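Local coordinates for 2S Albumin protein (Dolichos, PDB 6IX1), which is a seed albumin with a four-bladed hemopexin-type beta-propeller fold, probably a storage protein whose finer biochemical role remains open, at residues I166-D172 with L185-Y191; S2-A6 with F18-N22; D63-T68 with I118-R123. The contacts are given in a common frame with arbitrary orientation. Numbering follows the deposited sequence.

Interaction 1. Residues I166-D172 with L185-Y191. With SO4 (sulfate ion), chain D.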
loop_
_atom_site.group_PDB
_atom_site.type_symbol
_atom_site.label_atom_id
_atom_site.label_comp_id
_atom_site.label_asym_id
_atom_site.label_seq_id
_atom_site.Cartn_x
_atom_site.Cartn_y
_atom_site.Cartn_z
ATOM N N ILE A 166 -13.434 9.298 -7.430
ATOM C CA ILE A 166 -13.243 9.591 -5.978
ATOM C C ILE A 166 -11.763 9.553 -5.627
ATOM O O ILE A 166 -11.350 10.213 -4.596
ATOM C CB ILE A 166 -14.034 8.653 -5.097
ATOM C CG1 ILE A 166 -14.083 9.140 -3.652
ATOM C CG2 ILE A 166 -13.540 7.248 -5.281
ATOM C CD1 ILE A 166 -14.727 10.542 -3.423
ATOM N N PHE A 167 -10.938 8.938 -6.465
ATOM C CA PHE A 167 -9.521 8.856 -6.112
ATOM C C PHE A 167 -8.902 10.256 -6.108
ATOM O O PHE A 167 -7.784 10.396 -5.602
ATOM C CB PHE A 167 -8.801 7.897 -7.025
ATOM C CG PHE A 167 -9.391 6.518 -6.972
ATOM C CD1 PHE A 167 -9.006 5.658 -5.958
ATOM C CD2 PHE A 167 -10.322 6.076 -7.882
ATOM C CE1 PHE A 167 -9.571 4.399 -5.865
ATOM C CE2 PHE A 167 -10.880 4.804 -7.762
ATOM C CZ PHE A 167 -10.554 4.033 -6.708
ATOM N N GLU A 168 -9.492 11.207 -6.817
ATOM C CA GLU A 168 -8.950 12.571 -6.853
ATOM C C GLU A 168 -8.819 13.168 -5.427
ATOM O O GLU A 168 -7.912 14.003 -5.256
ATOM C CB GLU A 168 -9.778 13.451 -7.807
ATOM C CG GLU A 168 -11.053 13.857 -7.238
ATOM C CD GLU A 168 -12.050 14.528 -8.146
ATOM O OE1 GLU A 168 -11.698 14.801 -9.335
ATOM O OE2 GLU A 168 -13.248 14.622 -7.669
ATOM N N SER A 169 -9.649 12.725 -4.488
ATOM C CA SER A 169 -9.712 13.285 -3.122
ATOM C C SER A 169 -8.938 12.456 -2.102
ATOM O O SER A 169 -8.854 12.856 -0.967
ATOM C CB SER A 169 -11.168 13.375 -2.730
ATOM O OG SER A 169 -11.745 12.075 -2.464
ATOM N N GLY A 170 -8.347 11.333 -2.542
ATOM C CA GLY A 170 -7.578 10.459 -1.631
ATOM C C GLY A 170 -7.763 8.997 -1.938
ATOM O O GLY A 170 -8.674 8.612 -2.679
ATOM N N ILE A 171 -6.783 8.264 -1.444
ATOM C CA ILE A 171 -6.627 6.798 -1.666
ATOM C C ILE A 171 -6.490 6.161 -0.279
ATOM O O ILE A 171 -5.732 6.653 0.533
ATOM C CB ILE A 171 -5.413 6.542 -2.592
ATOM C CG1 ILE A 171 -5.603 7.288 -3.921
ATOM C CG2 ILE A 171 -5.171 5.073 -2.776
ATOM C CD1 ILE A 171 -4.452 7.256 -4.866
ATOM N N ASP A 172 -7.244 5.064 -0.010
ATOM C CA ASP A 172 -7.163 4.318 1.258
ATOM C C ASP A 172 -6.058 3.257 1.245
ATOM O O ASP A 172 -5.542 2.931 2.306
ATOM C CB ASP A 172 -8.488 3.662 1.599
ATOM C CG ASP A 172 -9.543 4.671 2.018
ATOM O OD1 ASP A 172 -9.200 5.766 2.497
ATOM O OD2 ASP A 172 -10.722 4.356 1.807
ATOM N N LEU A 185 -5.514 0.843 -6.925
ATOM C CA LEU A 185 -5.842 1.931 -5.957
ATOM C C LEU A 185 -7.216 1.534 -5.365
ATOM O O LEU A 185 -8.134 1.153 -6.076
ATOM C CB LEU A 185 -5.984 3.293 -6.666
ATOM C CG LEU A 185 -4.845 3.673 -7.606
ATOM C CD1 LEU A 185 -5.167 5.056 -8.162
ATOM C CD2 LEU A 185 -3.512 3.742 -6.848
ATOM N N PHE A 186 -7.289 1.659 -4.062
ATOM C CA PHE A 186 -8.506 1.306 -3.322
ATOM C C PHE A 186 -8.998 2.535 -2.535
ATOM O O PHE A 186 -8.220 3.254 -1.962
ATOM C CB PHE A 186 -8.205 0.203 -2.294
ATOM C CG PHE A 186 -7.714 -1.078 -2.900
ATOM C CD1 PHE A 186 -6.412 -1.301 -3.180
ATOM C CD2 PHE A 186 -8.592 -2.042 -3.273
ATOM C CE1 PHE A 186 -6.007 -2.480 -3.803
ATOM C CE2 PHE A 186 -8.281 -3.217 -3.929
ATOM C CZ PHE A 186 -6.947 -3.433 -4.176
ATOM N N LYS A 187 -10.292 2.710 -2.505
ATOM C CA LYS A 187 -10.923 3.831 -1.784
ATOM C C LYS A 187 -12.299 3.333 -1.329
ATOM O O LYS A 187 -13.161 3.027 -2.184
ATOM C CB LYS A 187 -11.048 5.078 -2.660
ATOM C CG LYS A 187 -11.824 6.273 -2.112
ATOM C CD LYS A 187 -11.102 6.858 -1.023
ATOM C CE LYS A 187 -11.453 8.341 -0.764
ATOM N NZ LYS A 187 -11.273 9.440 -1.807
ATOM N N GLY A 188 -12.440 3.203 -0.022
ATOM C CA GLY A 188 -13.624 2.579 0.554
ATOM C C GLY A 188 -13.923 1.244 -0.072
ATOM O O GLY A 188 -13.004 0.414 -0.149
ATOM N N ALA A 189 -15.121 1.139 -0.615
ATOM C CA ALA A 189 -15.647 -0.118 -1.195
ATOM C C ALA A 189 -15.135 -0.403 -2.617
ATOM O O ALA A 189 -15.392 -1.509 -3.145
ATOM C CB ALA A 189 -17.156 0.019 -1.213
ATOM N N GLN A 190 -14.417 0.532 -3.214
ATOM C CA GLN A 190 -14.149 0.550 -4.676
ATOM C C GLN A 190 -12.637 0.479 -4.918
ATOM O O GLN A 190 -11.795 0.771 -4.055
ATOM C CB GLN A 190 -14.623 1.863 -5.327
ATOM C CG GLN A 190 -16.092 2.138 -5.446
ATOM C CD GLN A 190 -16.291 3.533 -5.978
ATOM O OE1 GLN A 190 -15.603 4.522 -5.587
ATOM N NE2 GLN A 190 -17.273 3.585 -6.830
ATOM N N TYR A 191 -12.337 0.108 -6.125
ATOM C CA TYR A 191 -10.958 0.125 -6.604
ATOM C C TYR A 191 -10.872 0.434 -8.087
ATOM O O TYR A 191 -11.866 0.375 -8.805
ATOM C CB TYR A 191 -10.217 -1.192 -6.339
ATOM C CG TYR A 191 -10.407 -2.324 -7.328
ATOM C CD1 TYR A 191 -11.628 -2.920 -7.493
ATOM C CD2 TYR A 191 -9.395 -2.660 -8.176
ATOM C CE1 TYR A 191 -11.803 -3.950 -8.404
ATOM C CE2 TYR A 191 -9.503 -3.705 -9.076
ATOM C CZ TYR A 191 -10.725 -4.350 -9.153
ATOM O OH TYR A 191 -10.954 -5.435 -9.958
HETATM S S SO4 D . -8.284 -6.602 -11.985
HETATM O O1 SO4 D . -9.084 -7.482 -12.761
HETATM O O2 SO4 D . -6.931 -6.880 -12.329
HETATM O O3 SO4 D . -8.454 -6.846 -10.646
HETATM O O4 SO4 D . -8.581 -5.217 -12.218
#

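Interaction 2. Residues S2-A6 with F18-N22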
loop_
_atom_site.group_PDB
_atom_site.type_symbol
_atom_site.label_atom_id
_atom_site.label_comp_id
_atom_site.label_asym_id
_atom_site.label_seq_id
_atom_site.Cartn_x
_atom_site.Cartn_y
_atom_site.Cartn_z
ATOM N N SER A 2 -15.994 -1.124 6.479
ATOM C CA SER A 2 -14.572 -0.893 6.110
ATOM C C SER A 2 -13.996 -1.983 5.205
ATOM O O SER A 2 -14.419 -3.165 5.316
ATOM C CB SER A 2 -13.777 -0.786 7.355
ATOM O OG SER A 2 -12.600 -0.125 7.048
ATOM N N TYR A 3 -13.010 -1.636 4.388
ATOM C CA TYR A 3 -12.511 -2.558 3.346
ATOM C C TYR A 3 -11.024 -2.779 3.576
ATOM O O TYR A 3 -10.673 -3.376 4.602
ATOM C CB TYR A 3 -12.969 -2.180 1.944
ATOM C CG TYR A 3 -14.473 -2.215 1.851
ATOM C CD1 TYR A 3 -15.244 -1.149 2.286
ATOM C CD2 TYR A 3 -15.116 -3.267 1.248
ATOM C CE1 TYR A 3 -16.623 -1.202 2.203
ATOM C CE2 TYR A 3 -16.498 -3.310 1.098
ATOM C CZ TYR A 3 -17.262 -2.280 1.603
ATOM O OH TYR A 3 -18.640 -2.322 1.523
ATOM N N ILE A 4 -10.222 -2.347 2.626
ATOM C CA ILE A 4 -8.761 -2.562 2.692
ATOM C C ILE A 4 -8.070 -1.319 3.247
ATOM O O ILE A 4 -8.261 -0.225 2.671
ATOM C CB ILE A 4 -8.212 -3.056 1.348
ATOM C CG1 ILE A 4 -8.877 -4.389 0.973
ATOM C CG2 ILE A 4 -6.719 -3.186 1.365
ATOM C CD1 ILE A 4 -8.612 -4.886 -0.459
ATOM N N ASN A 5 -7.289 -1.446 4.292
ATOM C CA ASN A 5 -6.577 -0.345 4.908
ATOM C C ASN A 5 -5.149 -0.226 4.424
ATOM O O ASN A 5 -4.626 0.895 4.520
ATOM C CB ASN A 5 -6.553 -0.457 6.436
ATOM C CG ASN A 5 -7.919 -0.549 7.001
ATOM O OD1 ASN A 5 -8.397 -1.585 7.459
ATOM N ND2 ASN A 5 -8.534 0.611 7.112
ATOM N N ALA A 6 -4.519 -1.242 3.912
ATOM C CA ALA A 6 -3.186 -1.151 3.356
ATOM C C ALA A 6 -2.901 -2.332 2.460
ATOM O O ALA A 6 -3.529 -3.406 2.670
ATOM C CB ALA A 6 -2.158 -1.044 4.479
ATOM N N PHE A 18 -2.873 -7.873 2.012
ATOM C CA PHE A 18 -3.926 -6.907 2.314
ATOM C C PHE A 18 -4.150 -6.856 3.808
ATOM O O PHE A 18 -4.376 -7.908 4.402
ATOM C CB PHE A 18 -5.265 -7.235 1.663
ATOM C CG PHE A 18 -5.321 -7.190 0.162
ATOM C CD1 PHE A 18 -4.892 -6.115 -0.518
ATOM C CD2 PHE A 18 -5.879 -8.204 -0.579
ATOM C CE1 PHE A 18 -4.990 -6.033 -1.884
ATOM C CE2 PHE A 18 -6.044 -8.111 -1.933
ATOM C CZ PHE A 18 -5.581 -7.014 -2.601
ATOM N N PHE A 19 -4.119 -5.636 4.353
ATOM C CA PHE A 19 -4.383 -5.411 5.792
ATOM C C PHE A 19 -5.747 -4.773 5.992
ATOM O O PHE A 19 -6.132 -3.838 5.260
ATOM C CB PHE A 19 -3.274 -4.514 6.390
ATOM C CG PHE A 19 -1.946 -5.198 6.248
ATOM C CD1 PHE A 19 -1.513 -6.107 7.177
ATOM C CD2 PHE A 19 -1.188 -4.978 5.144
ATOM C CE1 PHE A 19 -0.335 -6.811 6.982
ATOM C CE2 PHE A 19 -0.004 -5.680 4.960
ATOM C CZ PHE A 19 0.405 -6.590 5.880
ATOM N N GLU A 20 -6.496 -5.319 6.950
ATOM C CA GLU A 20 -7.867 -4.916 7.293
ATOM C C GLU A 20 -7.913 -4.883 8.815
ATOM O O GLU A 20 -7.934 -5.931 9.464
ATOM C CB GLU A 20 -8.871 -5.868 6.678
ATOM C CG GLU A 20 -8.564 -6.144 5.228
ATOM C CD GLU A 20 -8.619 -7.624 4.852
ATOM O OE1 GLU A 20 -9.448 -7.760 4.272
ATOM O OE2 GLU A 20 -7.808 -8.567 5.272
ATOM N N CYS A 21 -7.861 -3.678 9.355
ATOM C CA CYS A 21 -7.809 -3.468 10.794
ATOM C C CYS A 21 -6.568 -4.200 11.301
ATOM O O CYS A 21 -5.463 -3.980 10.829
ATOM C CB CYS A 21 -9.112 -3.817 11.504
ATOM S SG CYS A 21 -10.433 -2.843 10.802
ATOM N N ASN A 22 -6.775 -5.019 12.306
ATOM C CA ASN A 22 -5.701 -5.812 12.960
ATOM C C ASN A 22 -5.445 -7.155 12.298
ATOM O O ASN A 22 -4.664 -7.952 12.905
ATOM C CB ASN A 22 -5.984 -6.002 14.455
ATOM C CG ASN A 22 -7.267 -6.781 14.709
ATOM O OD1 ASN A 22 -8.111 -6.904 13.829
ATOM N ND2 ASN A 22 -7.482 -7.208 15.937
#

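Interaction 3. Residues D63-T68 with I118-R123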
loop_
_atom_site.group_PDB
_atom_site.type_symbol
_atom_site.label_atom_id
_atom_site.label_comp_id
_atom_site.label_asym_id
_atom_site.label_seq_id
_atom_site.Cartn_x
_atom_site.Cartn_y
_atom_site.Cartn_z
ATOM N N ASP A 63 -1.941 0.698 8.745
ATOM C CA ASP A 63 -2.821 1.630 8.006
ATOM C C ASP A 63 -2.172 2.193 6.754
ATOM O O ASP A 63 -2.803 2.977 6.025
ATOM C CB ASP A 63 -3.407 2.754 8.862
ATOM C CG ASP A 63 -2.376 3.666 9.483
ATOM O OD1 ASP A 63 -1.244 3.681 8.943
ATOM O OD2 ASP A 63 -2.790 4.482 10.317
ATOM N N CYS A 64 -0.961 1.757 6.439
ATOM C CA CYS A 64 -0.248 2.083 5.198
ATOM C C CYS A 64 0.966 1.168 5.109
ATOM O O CYS A 64 1.473 0.745 6.142
ATOM C CB CYS A 64 0.135 3.573 5.163
ATOM S SG CYS A 64 0.868 4.119 3.595
ATOM N N SER A 65 1.345 0.853 3.896
ATOM C CA SER A 65 2.521 -0.006 3.688
ATOM C C SER A 65 3.036 0.161 2.291
ATOM O O SER A 65 2.244 0.517 1.446
ATOM C CB SER A 65 2.204 -1.454 3.916
ATOM O OG SER A 65 1.071 -1.917 3.176
ATOM N N PHE A 66 4.311 -0.180 2.080
ATOM C CA PHE A 66 4.850 -0.345 0.733
ATOM C C PHE A 66 6.041 -1.275 0.752
ATOM O O PHE A 66 6.868 -1.191 1.620
ATOM C CB PHE A 66 5.176 0.990 0.063
ATOM C CG PHE A 66 6.101 1.909 0.801
ATOM C CD1 PHE A 66 7.483 1.779 0.602
ATOM C CD2 PHE A 66 5.651 2.877 1.672
ATOM C CE1 PHE A 66 8.372 2.644 1.217
ATOM C CE2 PHE A 66 6.563 3.726 2.326
ATOM C CZ PHE A 66 7.893 3.659 2.045
ATOM N N ASP A 67 6.111 -2.023 -0.319
ATOM C CA ASP A 67 7.299 -2.863 -0.555
ATOM C C ASP A 67 8.453 -1.973 -1.076
ATOM O O ASP A 67 8.206 -0.981 -1.792
ATOM C CB ASP A 67 7.004 -3.983 -1.544
ATOM C CG ASP A 67 6.221 -3.519 -2.781
ATOM O OD1 ASP A 67 5.005 -3.065 -2.598
ATOM O OD2 ASP A 67 6.768 -3.528 -3.913
ATOM N N THR A 68 9.708 -2.405 -0.795
ATOM C CA THR A 68 10.861 -1.657 -1.305
ATOM C C THR A 68 11.647 -2.533 -2.274
ATOM O O THR A 68 11.513 -2.350 -3.501
ATOM C CB THR A 68 11.713 -1.150 -0.119
ATOM O OG1 THR A 68 12.020 -2.258 0.702
ATOM C CG2 THR A 68 10.983 -0.110 0.672
ATOM N N ILE A 118 0.295 8.517 6.888
ATOM C CA ILE A 118 0.202 8.383 5.427
ATOM C C ILE A 118 -1.038 7.569 5.113
ATOM O O ILE A 118 -1.221 6.515 5.774
ATOM C CB ILE A 118 1.536 7.816 4.858
ATOM C CG1 ILE A 118 2.748 8.606 5.401
ATOM C CG2 ILE A 118 1.476 7.796 3.339
ATOM C CD1 ILE A 118 4.032 8.219 4.848
ATOM N N ASP A 119 -1.810 7.970 4.100
ATOM C CA ASP A 119 -2.999 7.154 3.790
ATOM C C ASP A 119 -2.617 5.925 2.984
ATOM O O ASP A 119 -3.215 4.859 3.257
ATOM C CB ASP A 119 -3.989 7.969 2.961
ATOM C CG ASP A 119 -4.701 9.110 3.689
ATOM O OD1 ASP A 119 -4.678 9.105 4.956
ATOM O OD2 ASP A 119 -5.208 10.012 3.021
ATOM N N SER A 120 -1.761 6.073 2.011
ATOM C CA SER A 120 -1.521 4.970 1.091
ATOM C C SER A 120 -0.192 5.172 0.405
ATOM O O SER A 120 0.314 6.323 0.427
ATOM C CB SER A 120 -2.610 4.856 0.029
ATOM O OG SER A 120 -2.665 3.603 -0.563
ATOM N N ALA A 121 0.335 4.130 -0.216
ATOM C CA ALA A 121 1.592 4.213 -0.899
ATOM C C ALA A 121 1.742 3.096 -1.893
ATOM O O ALA A 121 1.144 2.023 -1.643
ATOM C CB ALA A 121 2.698 4.128 0.071
ATOM N N PHE A 122 2.566 3.235 -2.912
ATOM C CA PHE A 122 2.854 2.072 -3.758
ATOM C C PHE A 122 4.184 2.275 -4.402
ATOM O O PHE A 122 4.611 3.439 -4.562
ATOM C CB PHE A 122 1.779 1.747 -4.788
ATOM C CG PHE A 122 1.548 2.701 -5.922
ATOM C CD1 PHE A 122 2.276 2.651 -7.060
ATOM C CD2 PHE A 122 0.572 3.683 -5.838
ATOM C CE1 PHE A 122 1.994 3.497 -8.101
ATOM C CE2 PHE A 122 0.233 4.509 -6.877
ATOM C CZ PHE A 122 1.016 4.435 -7.987
ATOM N N ARG A 123 4.845 1.202 -4.759
ATOM C CA ARG A 123 6.174 1.220 -5.357
ATOM C C ARG A 123 6.147 1.606 -6.819
ATOM O O ARG A 123 5.398 1.041 -7.618
ATOM C CB ARG A 123 6.741 -0.181 -5.160
ATOM C CG ARG A 123 8.179 -0.403 -5.649
ATOM C CD ARG A 123 9.197 0.341 -4.867
ATOM N NE ARG A 123 10.525 -0.113 -5.132
ATOM C CZ ARG A 123 11.358 0.318 -6.100
ATOM N NH1 ARG A 123 11.014 1.371 -6.838
ATOM N NH2 ARG A 123 12.560 -0.161 -6.260
HETATM O O HOH W 1 -0.047 6.232 8.884
HETATM O O HOH W 2 -3.547 5.468 6.991
HETATM O O HOH W 3 3.482 -1.339 -3.730
#

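Interaction 1. Residues I166-D172 with L185-Y191
A lysine that folds back on a turn of 3-10 helix illustrates how an inter-blade connection of a hemopexin-type beta-propeller is fixed to the next blade, here the fourth. Lys-187 ends strand 182-187 with chi1 t, chi2 p, chi3 t and chi4 m. The p kink at chi2 steers the chain over the connection, where NZ meets Ser-169 OG at 2.8 Å and Gly-170 O at 2.9 Å in hydrogen bonds, and Ile-166 O at 2.9 Å in a weaker one. On the way the aliphatic part runs past Asp-172, whose OD2 lies 3.8 Å from Lys-187 CD.

Phe-167, with chi1 m, brings its ring against the hairpin: CE1 is 3.8 Å from Leu-185 CB and 3.6 Å from Lys-187 CB. Ile-171 and Leu-185 extend this apolar layer, touching CD1 to CD1 at 4.0 Å, while Leu-162 and Val-192 also pack on Leu-185. Asp-172 bonds twice to the hairpin. Its N donates to Phe-186 O (2.8 Å), and chi1 m places its OD2 to accept from Gly-188 N (2.8 Å) in the type II' turn from Lys-187 to Gln-190, where Gly-188 supplies the positive phi. Tyr-191 points its CA-to-CB bond away from the connection; its OH donates to O3 of a sulfate, probably from the crystallisation liquor, at 3.0 Å.

Across this contact the ammonium is thus met by two carbonyls and a hydroxyl, without a salt bridge, which implies that its charge is stabilised by dipoles of the short helical turn and the residues following it.

Interaction 2. Residues S2-A6 with F18-N22
Two consecutive residues, Asn-5 and Ala-6, face a single partner, Phe-19, and so form a classic beta bulge at the entrance to the first blade of a four-bladed beta-propeller. The carbonyl Phe-19 O receives both amides: Asn-5 N at 2.8 Å, and Ala-6 N in a weak hydrogen bond at 3.3 Å. From the bulge onward the chain runs as innermost strand 6-9, antiparallel to strand 15-20, whereas the residues before it diverge, so that the directions of 3-6 and 18-21 differ by 109°.

The side chain of Asn-5 takes over where the main-chain ladder stops. Its OD1 accepts a hydrogen bond at 2.9 Å from the N of Cys-21, which lies at positive phi in the hairpin turn between strands 15-20 and 23-28. Bulge and side-chain bond together tie the N-terminal stretch to both the strand and the loop that follows.

Ile-4 and Phe-18 pack beside the bridge. Ile-4, with chi1 m and chi2 t, sets CD1 over the face of the Phe-18 ring, 3.9 Å from its centroid and only 10° off the normal, a well-formed CH-pi contact; Trp-216 meets the same ring edge-to-face. Among the polar groups, Tyr-3 O lies 3.5 Å from Glu-20 CG, and outside this pair Ser-2 bonds through its backbone to Thr-225, bringing the two ends of the chain together. Ala-6 and Phe-19 form the hydrogen-bonded antiparallel pair, CB to CD2 at 4.1 Å, and Phe-19 N donates to Ala-6 O at 2.9 Å with an almost straight angle of 179°.

Interaction 3. Residues D63-T68 with I118-R123
Ala-121 sits at the apolar centre, its CB 3.6 Å from Phe-66 CD2 and 4.0 Å from Cys-64 SG; the sulfur also reaches Ile-118 CG2 at 3.7 Å. This is the seam between two adjacent blades of the hemopexin-type propeller: innermost strands 64-67 and 120-123 run parallel, 5° apart with 5.7 Å between axes, yet no main-chain hydrogen bond joins them. Each pairs instead within its own blade, strand 64-67 with 72-77 and strand 120-123 with 129-134, so side chains and water hold the seam.

Outward from the core, water molecules bridge the two segments. One accepts from Ile-118 N (3.1 Å) and lies 2.8 Å from Asp-63 OD1, whose partner oxygen OD2 is hydrogen-bonded to Gly-78 N in the hairpin of its own blade. Another lies 2.8 Å from both Asp-63 O and Ile-118 O. At the far end a third donates to Asp-67 OD1 (2.6 Å) and accepts from Arg-123 N (3.1 Å), while Arg-9 N also bonds to Asp-67 OD1.

Arg-123 completes the polar edge: NH1 reaches Gly-127 O, and NE donates to Thr-68 O at 2.9 Å with an angle of 174°.

How the interactions relate
From the N terminus the contacts close in series, neither nesting nor crossing. Interaction 2 closes a loop of 11 intervening residues within the first blade; interaction 3 spans 49, the rest of the second blade and the connection to the third, and joins these two blades; interaction 1 closes 12 and seats the connection into the fourth. The general principle is repetition: Asn-5 with Cys-21, Asp-63 with Gly-78, Asp-119 with Gly-135 and Asp-172 with Gly-188 each link the entry to an inner strand to its blade's hairpin. Phe-186 against Ile-4 and Phe-18 brings the fourth and first blades together, Ala-6 meets Ser-65, and Ile-171 meets Ser-120, completing the ring.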